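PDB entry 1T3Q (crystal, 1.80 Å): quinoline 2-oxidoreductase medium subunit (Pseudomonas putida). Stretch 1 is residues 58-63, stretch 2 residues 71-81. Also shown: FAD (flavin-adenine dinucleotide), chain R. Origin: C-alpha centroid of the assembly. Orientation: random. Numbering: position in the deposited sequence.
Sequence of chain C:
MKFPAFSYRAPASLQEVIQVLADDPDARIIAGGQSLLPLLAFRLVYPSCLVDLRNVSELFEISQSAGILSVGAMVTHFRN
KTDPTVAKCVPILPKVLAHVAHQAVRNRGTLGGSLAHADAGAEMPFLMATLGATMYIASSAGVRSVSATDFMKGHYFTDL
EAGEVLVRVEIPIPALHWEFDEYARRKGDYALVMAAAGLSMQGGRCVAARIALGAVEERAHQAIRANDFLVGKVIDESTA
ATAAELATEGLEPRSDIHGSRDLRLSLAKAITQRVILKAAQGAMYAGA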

ATOM      1  N   GLU C  58     -45.458 -13.612  20.586  1.00 26.41           N
ATOM      2  CA  GLU C  58     -46.602 -12.974  21.227  1.00 28.06           C
ATOM      3  C   GLU C  58     -46.358 -11.507  21.580  1.00 27.63           C
ATOM      4  O   GLU C  58     -47.296 -10.715  21.618  1.00 26.35           O
ATOM      5  CB  GLU C  58     -47.015 -13.739  22.487  1.00 31.99           C
ATOM      6  CG  GLU C  58     -45.891 -13.971  23.472  1.00 37.38           C
ATOM      7  CD  GLU C  58     -45.286 -15.356  23.344  1.00 40.97           C
ATOM      8  OE1 GLU C  58     -44.907 -15.749  22.217  1.00 41.03           O
ATOM      9  OE2 GLU C  58     -45.185 -16.048  24.381  1.00 43.19           O
ATOM     10  N   LEU C  59     -45.101 -11.146  21.832  1.00 25.37           N
ATOM     11  CA  LEU C  59     -44.769  -9.770  22.191  1.00 24.20           C
ATOM     12  C   LEU C  59     -44.877  -8.808  21.009  1.00 23.54           C
ATOM     13  O   LEU C  59     -44.743  -7.593  21.174  1.00 23.61           O
ATOM     14  CB  LEU C  59     -43.356  -9.701  22.778  1.00 24.29           C
ATOM     15  CG  LEU C  59     -43.063 -10.588  23.993  1.00 24.90           C
ATOM     16  CD1 LEU C  59     -41.690 -10.238  24.553  1.00 23.86           C
ATOM     17  CD2 LEU C  59     -44.127 -10.381  25.063  1.00 26.22           C
ATOM     18  N   PHE C  60     -45.129  -9.354  19.825  1.00 23.66           N
ATOM     19  CA  PHE C  60     -45.250  -8.546  18.614  1.00 23.94           C
ATOM     20  C   PHE C  60     -46.699  -8.322  18.195  1.00 25.51           C
ATOM     21  O   PHE C  60     -46.964  -7.608  17.230  1.00 25.31           O
ATOM     22  CB  PHE C  60     -44.505  -9.215  17.450  1.00 22.96           C
ATOM     23  CG  PHE C  60     -43.008  -9.203  17.595  1.00 22.82           C
ATOM     24  CD1 PHE C  60     -42.373 -10.049  18.499  1.00 22.39           C
ATOM     25  CD2 PHE C  60     -42.236  -8.309  16.855  1.00 22.30           C
ATOM     26  CE1 PHE C  60     -40.992 -10.004  18.672  1.00 22.94           C
ATOM     27  CE2 PHE C  60     -40.856  -8.255  17.020  1.00 21.60           C
ATOM     28  CZ  PHE C  60     -40.232  -9.105  17.931  1.00 23.38           C
ATOM     29  N   GLU C  61     -47.629  -8.926  18.926  1.00 26.57           N
ATOM     30  CA  GLU C  61     -49.046  -8.829  18.595  1.00 27.35           C
ATOM     31  C   GLU C  61     -49.739  -7.505  18.909  1.00 27.83           C
ATOM     32  O   GLU C  61     -49.473  -6.861  19.925  1.00 27.02           O
ATOM     33  CB  GLU C  61     -49.824  -9.951  19.291  1.00 28.12           C
ATOM     34  CG  GLU C  61     -49.260 -11.347  19.088  1.00 30.71           C
ATOM     35  CD  GLU C  61     -50.104 -12.414  19.764  1.00 32.09           C
ATOM     36  N   ILE C  62     -50.634  -7.112  18.009  1.00 28.36           N
ATOM     37  CA  ILE C  62     -51.442  -5.912  18.165  1.00 29.00           C
ATOM     38  C   ILE C  62     -52.866  -6.409  17.959  1.00 30.91           C
ATOM     39  O   ILE C  62     -53.142  -7.110  16.986  1.00 30.56           O
ATOM     40  CB  ILE C  62     -51.146  -4.847  17.087  1.00 29.14           C
ATOM     41  CG1 ILE C  62     -49.733  -4.286  17.261  1.00 28.30           C
ATOM     42  CG2 ILE C  62     -52.173  -3.721  17.182  1.00 26.66           C
ATOM     43  CD1 ILE C  62     -49.386  -3.199  16.252  1.00 27.52           C
ATOM     44  N   SER C  63     -53.763  -6.066  18.877  1.00 31.64           N
ATOM     45  CA  SER C  63     -55.150  -6.494  18.761  1.00 33.27           C
ATOM     46  C   SER C  63     -56.079  -5.563  19.524  1.00 35.40           C
ATOM     47  O   SER C  63     -55.631  -4.718  20.305  1.00 34.07           O
ATOM     48  CB  SER C  63     -55.308  -7.923  19.285  1.00 31.99           C
ATOM     49  OG  SER C  63     -55.003  -7.999  20.666  1.00 32.31           O
ATOM     50  N   VAL C  71     -51.258  -3.687  22.782  1.00 24.78           N
ATOM     51  CA  VAL C  71     -50.019  -3.548  22.016  1.00 23.15           C
ATOM     52  C   VAL C  71     -48.891  -4.296  22.721  1.00 21.72           C
ATOM     53  O   VAL C  71     -48.592  -4.022  23.881  1.00 22.63           O
ATOM     54  CB  VAL C  71     -49.615  -2.064  21.865  1.00 22.90           C
ATOM     55  CG1 VAL C  71     -48.346  -1.948  21.021  1.00 22.31           C
ATOM     56  CG2 VAL C  71     -50.747  -1.279  21.231  1.00 22.88           C
ATOM     57  N   GLY C  72     -48.281  -5.242  22.013  1.00 21.11           N
ATOM     58  CA  GLY C  72     -47.198  -6.025  22.583  1.00 21.35           C
ATOM     59  C   GLY C  72     -45.958  -5.187  22.830  1.00 22.25           C
ATOM     60  O   GLY C  72     -45.718  -4.205  22.131  1.00 22.05           O
ATOM     61  N   ALA C  73     -45.168  -5.584  23.823  1.00 21.52           N
ATOM     62  CA  ALA C  73     -43.952  -4.863  24.183  1.00 21.51           C
ATOM     63  C   ALA C  73     -42.934  -4.725  23.051  1.00 21.54           C
ATOM     64  O   ALA C  73     -42.187  -3.743  23.005  1.00 21.91           O
ATOM     65  CB  ALA C  73     -43.294  -5.536  25.385  1.00 21.97           C
ATOM     66  N   MET C  74     -42.897  -5.693  22.138  1.00 19.43           N
ATOM     67  CA  MET C  74     -41.936  -5.643  21.043  1.00 19.26           C
ATOM     68  C   MET C  74     -42.444  -4.976  19.765  1.00 19.75           C
ATOM     69  O   MET C  74     -41.818  -5.080  18.706  1.00 20.31           O
ATOM     70  CB  MET C  74     -41.415  -7.051  20.739  1.00 19.14           C
ATOM     71  CG  MET C  74     -40.451  -7.584  21.797  1.00 21.02           C
ATOM     72  SD  MET C  74     -38.982  -6.510  21.999  1.00 19.89           S
ATOM     73  CE  MET C  74     -37.950  -7.137  20.697  1.00 19.17           C
ATOM     74  N   VAL C  75     -43.579  -4.296  19.863  1.00 19.50           N
ATOM     75  CA  VAL C  75     -44.136  -3.585  18.715  1.00 20.61           C
ATOM     76  C   VAL C  75     -43.291  -2.319  18.546  1.00 20.63           C
ATOM     77  O   VAL C  75     -43.169  -1.522  19.475  1.00 20.77           O
ATOM     78  CB  VAL C  75     -45.620  -3.199  18.957  1.00 20.23           C
ATOM     79  CG1 VAL C  75     -46.127  -2.315  17.829  1.00 18.69           C
ATOM     80  CG2 VAL C  75     -46.472  -4.464  19.060  1.00 21.20           C
ATOM     81  N   THR C  76     -42.703  -2.147  17.364  1.00 21.77           N
ATOM     82  CA  THR C  76     -41.850  -0.993  17.083  1.00 22.09           C
ATOM     83  C   THR C  76     -42.616   0.318  16.973  1.00 21.93           C
ATOM     84  O   THR C  76     -43.811   0.325  16.689  1.00 23.17           O
ATOM     85  CB  THR C  76     -41.059  -1.191  15.767  1.00 22.36           C
ATOM     86  OG1 THR C  76     -41.976  -1.362  14.676  1.00 23.15           O
ATOM     87  CG2 THR C  76     -40.159  -2.416  15.866  1.00 21.34           C
ATOM     88  N   HIS C  77     -41.927   1.431  17.207  1.00 21.67           N
ATOM     89  CA  HIS C  77     -42.568   2.732  17.090  1.00 20.85           C
ATOM     90  C   HIS C  77     -43.138   2.812  15.675  1.00 22.13           C
ATOM     91  O   HIS C  77     -44.248   3.306  15.464  1.00 20.58           O
ATOM     92  CB  HIS C  77     -41.565   3.872  17.286  1.00 20.50           C
ATOM     93  CG  HIS C  77     -40.882   3.863  18.618  1.00 22.04           C
ATOM     94  ND1 HIS C  77     -41.519   3.492  19.782  1.00 23.76           N
ATOM     95  CD2 HIS C  77     -39.629   4.229  18.976  1.00 22.39           C
ATOM     96  CE1 HIS C  77     -40.688   3.629  20.800  1.00 24.83           C
ATOM     97  NE2 HIS C  77     -39.534   4.076  20.338  1.00 23.08           N
ATOM     98  N   PHE C  78     -42.368   2.311  14.710  1.00 21.68           N
ATOM     99  CA  PHE C  78     -42.797   2.317  13.316  1.00 23.53           C
ATOM    100  C   PHE C  78     -44.145   1.634  13.103  1.00 23.55           C
ATOM    101  O   PHE C  78     -45.025   2.185  12.443  1.00 26.05           O
ATOM    102  CB  PHE C  78     -41.766   1.626  12.421  1.00 23.38           C
ATOM    103  CG  PHE C  78     -42.279   1.344  11.039  1.00 24.60           C
ATOM    104  CD1 PHE C  78     -42.432   2.374  10.117  1.00 25.97           C
ATOM    105  CD2 PHE C  78     -42.673   0.058  10.680  1.00 25.16           C
ATOM    106  CE1 PHE C  78     -42.975   2.130   8.857  1.00 26.27           C
ATOM    107  CE2 PHE C  78     -43.216  -0.196   9.423  1.00 26.90           C
ATOM    108  CZ  PHE C  78     -43.368   0.843   8.510  1.00 25.94           C
ATOM    109  N   ARG C  79     -44.298   0.427  13.636  1.00 24.57           N
ATOM    110  CA  ARG C  79     -45.550  -0.305  13.476  1.00 26.14           C
ATOM    111  C   ARG C  79     -46.690   0.428  14.171  1.00 27.61           C
ATOM    112  O   ARG C  79     -47.779   0.556  13.618  1.00 28.72           O
ATOM    113  CB  ARG C  79     -45.422  -1.728  14.029  1.00 26.11           C
ATOM    114  CG  ARG C  79     -44.549  -2.645  13.187  1.00 28.40           C
ATOM    115  CD  ARG C  79     -44.521  -4.047  13.774  1.00 29.44           C
ATOM    116  NE  ARG C  79     -45.858  -4.634  13.850  1.00 31.13           N
ATOM    117  CZ  ARG C  79     -46.208  -5.581  14.717  1.00 31.30           C
ATOM    118  NH1 ARG C  79     -47.445  -6.061  14.717  1.00 30.56           N
ATOM    119  NH2 ARG C  79     -45.324  -6.037  15.597  1.00 29.71           N
ATOM    120  N   ASN C  80     -46.436   0.915  15.381  1.00 27.22           N
ATOM    121  CA  ASN C  80     -47.452   1.648  16.126  1.00 28.34           C
ATOM    122  C   ASN C  80     -47.898   2.884  15.355  1.00 29.26           C
ATOM    123  O   ASN C  80     -49.075   3.253  15.375  1.00 31.05           O
ATOM    124  CB  ASN C  80     -46.900   2.077  17.487  1.00 28.93           C
ATOM    125  CG  ASN C  80     -47.089   1.022  18.554  1.00 31.00           C
ATOM    126  OD1 ASN C  80     -46.386   1.012  19.568  1.00 31.49           O
ATOM    127  ND2 ASN C  80     -48.054   0.135  18.342  1.00 30.49           N
ATOM    128  N   LYS C  81     -46.953   3.512  14.668  1.00 28.04           N
ATOM    129  CA  LYS C  81     -47.229   4.721  13.909  1.00 29.32           C
ATOM    130  C   LYS C  81     -47.911   4.456  12.569  1.00 29.96           C
ATOM    131  O   LYS C  81     -48.449   5.377  11.958  1.00 31.26           O
ATOM    132  CB  LYS C  81     -45.923   5.486  13.683  1.00 29.05           C
ATOM    133  CG  LYS C  81     -46.083   6.850  13.027  1.00 31.17           C
ATOM    134  CD  LYS C  81     -44.731   7.503  12.807  1.00 33.77           C
ATOM    135  CE  LYS C  81     -44.861   8.825  12.066  1.00 35.27           C
TER
HETATM  136  PA  FAD R4931     -33.804  -1.182  24.432  1.00 19.71           P
HETATM  137  O1A FAD R4931     -32.832  -0.071  24.241  1.00 10.91           O
HETATM  138  O2A FAD R4931     -33.458  -2.422  24.062  1.00 11.56           O
HETATM  139  O5B FAD R4931     -33.811  -1.183  25.950  1.00 17.91           O
HETATM  140  C5B FAD R4931     -34.548  -0.249  26.804  1.00 17.76           C
HETATM  141  C4B FAD R4931     -34.396  -0.700  28.318  1.00 20.35           C
HETATM  142  O4B FAD R4931     -35.634  -1.446  28.647  1.00 18.85           O
HETATM  143  C3B FAD R4931     -33.230  -1.657  28.744  1.00 21.36           C
HETATM  144  O3B FAD R4931     -32.811  -1.415  30.053  1.00 22.75           O
HETATM  145  C2B FAD R4931     -33.873  -3.062  28.531  1.00 21.11           C
HETATM  146  O2B FAD R4931     -33.295  -4.045  29.352  1.00 19.13           O
HETATM  147  C1B FAD R4931     -35.282  -2.829  28.991  1.00 19.77           C
HETATM  148  N9A FAD R4931     -36.303  -3.606  28.288  1.00 17.70           N
HETATM  149  C8A FAD R4931     -36.589  -3.582  26.938  1.00 19.85           C
HETATM  150  N7A FAD R4931     -37.713  -4.227  26.632  1.00 16.63           N
HETATM  151  C5A FAD R4931     -38.175  -4.713  27.832  1.00 18.37           C
HETATM  152  C6A FAD R4931     -39.395  -5.499  28.200  1.00 18.29           C
HETATM  153  N6A FAD R4931     -40.284  -5.928  27.338  1.00 14.40           N
HETATM  154  N1A FAD R4931     -39.519  -5.788  29.553  1.00 17.44           N
HETATM  155  C2A FAD R4931     -38.604  -5.364  30.492  1.00 20.01           C
HETATM  156  N3A FAD R4931     -37.465  -4.652  30.250  1.00 16.92           N
HETATM  157  C4A FAD R4931     -37.260  -4.396  28.898  1.00 18.05           C
HETATM  158  N1  FAD R4931     -37.282   8.172  22.680  1.00 21.55           N
HETATM  159  C2  FAD R4931     -38.299   9.021  22.851  1.00 23.82           C
HETATM  160  O2  FAD R4931     -39.155   8.836  23.679  1.00 24.08           O
HETATM  161  N3  FAD R4931     -38.325  10.299  22.197  1.00 20.66           N
HETATM  162  C4  FAD R4931     -37.256  10.753  21.426  1.00 21.85           C
HETATM  163  O4  FAD R4931     -37.315  11.855  20.930  1.00 22.73           O
HETATM  164  C4X FAD R4931     -36.097   9.865  21.296  1.00 21.07           C
HETATM  165  N5  FAD R4931     -35.006  10.248  20.554  1.00 19.84           N
HETATM  166  C5X FAD R4931     -33.984   9.335  20.374  1.00 19.80           C
HETATM  167  C6  FAD R4931     -32.851   9.753  19.602  1.00 19.80           C
HETATM  168  C7  FAD R4931     -31.776   8.897  19.364  1.00 18.76           C
HETATM  169  C7M FAD R4931     -30.590   9.402  18.570  1.00 19.91           C
HETATM  170  C8  FAD R4931     -31.803   7.513  19.895  1.00 18.80           C
HETATM  171  C8M FAD R4931     -30.676   6.532  19.672  1.00 17.89           C
HETATM  172  C9  FAD R4931     -32.929   7.075  20.643  1.00 17.91           C
HETATM  173  C9A FAD R4931     -34.012   7.975  20.901  1.00 19.03           C
HETATM  174  N10 FAD R4931     -35.198   7.618  21.683  1.00 18.70           N
HETATM  175  C10 FAD R4931     -36.191   8.520  21.916  1.00 21.51           C
HETATM  176  C1' FAD R4931     -35.207   6.303  22.378  1.00 18.72           C
HETATM  177  C2' FAD R4931     -36.091   5.239  21.663  1.00 18.90           C
HETATM  178  O2' FAD R4931     -37.472   5.549  21.874  1.00 21.15           O
HETATM  179  C3' FAD R4931     -35.702   3.892  22.278  1.00 19.23           C
HETATM  180  O3' FAD R4931     -35.967   2.906  21.271  1.00 20.96           O
HETATM  181  C4' FAD R4931     -36.504   3.542  23.561  1.00 19.76           C
HETATM  182  O4' FAD R4931     -36.310   4.528  24.580  1.00 19.98           O
HETATM  183  C5' FAD R4931     -35.985   2.218  24.047  1.00 17.81           C
HETATM  184  O5' FAD R4931     -36.721   1.067  23.309  1.00 18.36           O
HETATM  185  P   FAD R4931     -35.916  -0.084  22.768  1.00 19.94           P
HETATM  186  O1P FAD R4931     -36.948  -1.047  22.169  1.00 19.02           O
HETATM  187  O2P FAD R4931     -34.869   0.311  21.945  1.00 19.37           O
HETATM  188  O3P FAD R4931     -35.301  -0.767  23.918  1.00 17.50           O

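Three consecutive carbonyls of the first stretch, those of Leu59, Phe60 and Glu61, carry all the hydrogen bonds between the two segments, and each is met by a different residue. The two strand ends run antiparallel, with Ile62 and Val71 forming a non-hydrogen-bonded bridge pair (CA to CA 4.7 Å) whose side chains lie on the same face of the sheet. Beside that pair, Gly72 N donates to Glu61 O at 2.9 Å with an N-H...O angle of 141°.

Beyond the bridge, the second stretch turns. Gly72 to Val75 is a type I turn, closed by Val75 N donating to Gly72 O at 3.1 Å, and Leu59 O reaches into it to accept from Met74 N (2.8 Å, 144°). The neighbouring Ala73 N is 3.4 Å from Leu59 O, but its poor angle rules out a second hydrogen bond. Instead the same oxygen has a CA-H...O contact with Gly72 CA at 3.2 Å. This close approach depends on glycine: an ideal CB on Gly72 would lie 2.2 Å from Leu59 O, a clash. In the first stretch, Glu61 N donates to Glu58 O at 3.2 Å; that N-H shares its peptide group with Phe60 O, so this peptide is bonded at both ends, its N-H within the stretch and its oxygen to Arg79.

Phe60 O is satisfied by a side chain. Arg79 points its CA-to-CB bond toward the first stretch, and its guanidinium holds this oxygen in a fork, with NH2 to Phe60 O at 2.8 Å (148°) and NH1 to Phe60 O at 3.0 Å (138°). The oxygen lies near the guanidinium plane, as expected when two N-H groups share one acceptor. The helix bearing Arg79 is capped by Thr76, whose OG1 accepts from Arg79 N at 3.1 Å (159°); one residue thus bonds the cap through its backbone and the first stretch through its side chain.

Apolar packing fills in around these bonds. Met74 CB sits over one face of the Phe60 ring, 3.6 Å from the centroid and 13° off the normal, a CH-pi contact. Met74 CG also meets Leu59 CB at 3.7 Å. Ile62 CD1 reaches Val75 CG1 at 3.7 Å and lies 3.8 Å from Arg79 NH1. The exception to this polar economy is Asn80 ND2, which the contact buries without any partner in the model; Ile62 CD1 is 4.2 Å from this nitrogen.

Away from the interface, His77 NE2 hydrogen-bonds FAD O2' at 3.0 Å.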